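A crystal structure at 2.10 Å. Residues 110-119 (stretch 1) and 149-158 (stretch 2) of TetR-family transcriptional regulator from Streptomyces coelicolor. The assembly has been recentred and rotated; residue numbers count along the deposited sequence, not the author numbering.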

# COMPACT_ATOMS: atom_id res chain seq x y z
N LEU A 110 3.20 7.18 -8.80
CA LEU A 110 2.04 6.50 -9.41
C LEU A 110 1.53 5.30 -8.61
O LEU A 110 0.31 5.11 -8.51
CB LEU A 110 2.34 6.09 -10.89
CG LEU A 110 2.63 7.29 -11.85
CD1 LEU A 110 2.83 6.77 -13.28
CD2 LEU A 110 1.51 8.36 -11.76
N ALA A 111 2.44 4.49 -8.07
CA ALA A 111 2.07 3.43 -7.06
C ALA A 111 1.31 4.07 -5.89
O ALA A 111 0.21 3.61 -5.55
CB ALA A 111 3.29 2.64 -6.53
N ARG A 112 1.84 5.19 -5.34
CA ARG A 112 1.17 5.85 -4.20
C ARG A 112 -0.23 6.28 -4.55
O ARG A 112 -1.19 6.08 -3.77
CB ARG A 112 1.95 7.04 -3.66
CG ARG A 112 3.20 6.64 -2.91
CD ARG A 112 4.13 7.83 -2.65
NE ARG A 112 5.47 7.27 -2.55
CZ ARG A 112 6.58 7.96 -2.29
NH1 ARG A 112 6.52 9.26 -2.05
NH2 ARG A 112 7.73 7.35 -2.22
N SER A 113 -0.39 6.85 -5.74
CA SER A 113 -1.72 7.31 -6.14
C SER A 113 -2.62 6.17 -6.53
O SER A 113 -3.84 6.24 -6.33
CB SER A 113 -1.58 8.29 -7.31
OG SER A 113 -0.87 9.44 -6.89
N ALA A 114 -2.03 5.11 -7.09
CA ALA A 114 -2.83 3.88 -7.45
C ALA A 114 -3.55 3.23 -6.22
O ALA A 114 -4.67 2.69 -6.31
CB ALA A 114 -1.94 2.86 -8.21
N LEU A 115 -2.99 3.43 -5.03
CA LEU A 115 -3.75 3.02 -3.82
C LEU A 115 -4.92 3.90 -3.53
O LEU A 115 -5.91 3.45 -3.00
CB LEU A 115 -2.85 2.87 -2.58
CG LEU A 115 -1.69 1.88 -2.76
CD1 LEU A 115 -0.50 2.21 -1.89
CD2 LEU A 115 -2.09 0.41 -2.65
N VAL A 116 -4.85 5.18 -3.89
CA VAL A 116 -6.00 6.06 -3.75
C VAL A 116 -7.04 5.82 -4.85
O VAL A 116 -8.25 5.67 -4.58
CB VAL A 116 -5.55 7.53 -3.77
CG1 VAL A 116 -6.73 8.45 -3.47
CG2 VAL A 116 -4.45 7.74 -2.78
N ALA A 117 -6.59 5.77 -6.12
CA ALA A 117 -7.52 5.41 -7.23
C ALA A 117 -6.78 4.54 -8.22
O ALA A 117 -5.74 4.92 -8.70
CB ALA A 117 -8.12 6.65 -7.90
N ARG A 118 -7.29 3.32 -8.42
CA ARG A 118 -6.67 2.39 -9.34
C ARG A 118 -6.96 2.85 -10.77
O ARG A 118 -8.05 3.38 -11.02
CB ARG A 118 -7.26 0.98 -9.18
CG ARG A 118 -6.69 0.21 -8.00
CD ARG A 118 -7.24 -1.17 -7.97
NE ARG A 118 -8.63 -1.16 -7.61
CZ ARG A 118 -9.43 -2.22 -7.66
NH1 ARG A 118 -8.96 -3.40 -8.07
NH2 ARG A 118 -10.71 -2.10 -7.31
N PRO A 119 -6.03 2.55 -11.71
CA PRO A 119 -6.32 2.72 -13.12
C PRO A 119 -7.61 2.02 -13.53
O PRO A 119 -8.10 1.09 -12.85
CB PRO A 119 -5.11 2.08 -13.80
CG PRO A 119 -4.01 2.32 -12.84
CD PRO A 119 -4.67 2.02 -11.51
N VAL A 149 -6.36 -11.77 -7.27
CA VAL A 149 -5.62 -10.88 -8.18
C VAL A 149 -5.62 -9.42 -7.62
O VAL A 149 -4.65 -8.77 -7.81
CB VAL A 149 -6.23 -10.89 -9.65
CG1 VAL A 149 -6.03 -12.32 -10.32
CG2 VAL A 149 -7.67 -10.60 -9.58
N ASP A 150 -6.71 -8.94 -7.02
CA ASP A 150 -6.71 -7.69 -6.24
C ASP A 150 -5.57 -7.63 -5.21
O ASP A 150 -4.76 -6.67 -5.17
CB ASP A 150 -8.06 -7.58 -5.53
CG ASP A 150 -9.12 -6.82 -6.37
OD1 ASP A 150 -9.06 -6.89 -7.63
OD2 ASP A 150 -10.00 -6.12 -5.76
N LYS A 151 -5.40 -8.71 -4.44
CA LYS A 151 -4.33 -8.81 -3.45
C LYS A 151 -2.97 -8.86 -4.04
O LYS A 151 -2.07 -8.21 -3.53
CB LYS A 151 -4.53 -10.05 -2.53
CG LYS A 151 -5.52 -9.72 -1.41
CD LYS A 151 -6.93 -10.31 -1.54
CE LYS A 151 -8.16 -9.35 -1.02
NZ LYS A 151 -8.95 -8.92 -2.29
N LEU A 152 -2.77 -9.65 -5.11
CA LEU A 152 -1.45 -9.63 -5.83
C LEU A 152 -1.10 -8.25 -6.42
O LEU A 152 0.05 -7.80 -6.43
CB LEU A 152 -1.46 -10.68 -6.93
CG LEU A 152 -1.41 -12.15 -6.57
CD1 LEU A 152 -1.92 -12.98 -7.73
CD2 LEU A 152 0.06 -12.53 -6.04
N LEU A 153 -2.11 -7.53 -6.90
CA LEU A 153 -1.85 -6.20 -7.47
C LEU A 153 -1.57 -5.19 -6.35
O LEU A 153 -0.61 -4.39 -6.44
CB LEU A 153 -3.04 -5.74 -8.38
CG LEU A 153 -3.09 -6.46 -9.77
CD1 LEU A 153 -4.37 -6.18 -10.55
CD2 LEU A 153 -1.87 -6.14 -10.56
N GLN A 154 -2.44 -5.19 -5.34
CA GLN A 154 -2.27 -4.28 -4.21
C GLN A 154 -0.91 -4.45 -3.53
O GLN A 154 -0.33 -3.51 -3.08
CB GLN A 154 -3.35 -4.47 -3.17
CG GLN A 154 -3.33 -3.29 -2.14
CD GLN A 154 -4.11 -3.65 -0.95
OE1 GLN A 154 -5.27 -3.32 -0.85
NE2 GLN A 154 -3.49 -4.40 -0.05
N ASP A 155 -0.44 -5.68 -3.45
CA ASP A 155 0.83 -6.01 -2.81
C ASP A 155 2.01 -5.42 -3.58
O ASP A 155 2.93 -4.84 -2.97
CB ASP A 155 0.93 -7.54 -2.70
CG ASP A 155 2.32 -8.03 -2.23
OD1 ASP A 155 2.74 -7.65 -1.08
OD2 ASP A 155 2.97 -8.78 -3.00
N ALA A 156 2.03 -5.56 -4.91
CA ALA A 156 3.12 -4.98 -5.69
C ALA A 156 3.08 -3.46 -5.59
O ALA A 156 4.10 -2.80 -5.41
CB ALA A 156 3.04 -5.44 -7.19
N THR A 157 1.87 -2.92 -5.67
CA THR A 157 1.66 -1.49 -5.60
C THR A 157 2.09 -0.94 -4.26
O THR A 157 2.72 0.09 -4.23
CB THR A 157 0.16 -1.15 -5.76
OG1 THR A 157 -0.36 -1.81 -6.92
CG2 THR A 157 -0.05 0.34 -5.88
N ALA A 158 1.69 -1.60 -3.15
CA ALA A 158 2.14 -1.14 -1.80
C ALA A 158 3.65 -1.18 -1.70
O ALA A 158 4.24 -0.25 -1.17
CB ALA A 158 1.48 -1.95 -0.67

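Where two helices pack closely, a threonine can serve both at once, its hydroxyl bound to its own backbone and its methyl given to the neighbour. Thr 157 of this TetR-family regulator is a clear example. Its chi1 of -50° (m) brings OG1 back along its own helix, where Thr 157 OG1 donates a hydrogen bond of 2.6 Å to Leu 153 O, a carbonyl that also accepts the backbone amide of Thr 157. With the polar branch satisfied in this way, CG2 is the atom that faces the other helix. Thr 157 CG2 lies 3.3 Å from Ala 111 O, 3.9 Å from Ala 114 CB and 3.8 Å from Leu 115 CD2, so one methyl group touches three residues of the other stretch, spaced i, i+3 and i+4.

The partners are small where the backbones come nearest. The CA atoms of Ala 111 and Thr 157 are 5.1 Å apart, and the CA-to-CB bonds of both residues point toward the opposite stretch; Ala 111 CB still stands 4.1 Å from Thr 157 CG2. The helices run in broadly opposed directions, at 139°, with a closest axial approach of 9.2 Å.

Leu 115 reaches the contact differently. Its CA-to-CB bond points sideways, but the m,t conformation (chi1 -57°, chi2 153°) carries its end nearer the second helix. There Leu 115 CD2 packs 3.9 Å from Gln 154 CG, while Leu 115 CD1 lies 4.3 Å from Ala 158 CA.

Beyond the first helix, Arg 118 adds a polar contact. Its chain is extended at chi2 (-176°) and bends at chi3 (-70°, m), bringing Arg 118 NH1 to 3.5 Å from Asp 150 OD1. This is a salt bridge, approached at the guanidinium edge near its plane, but no hydrogen bond crosses between the stretches. The carboxylate's other oxygen, OD2, is hydrogen-bonded elsewhere in the structure.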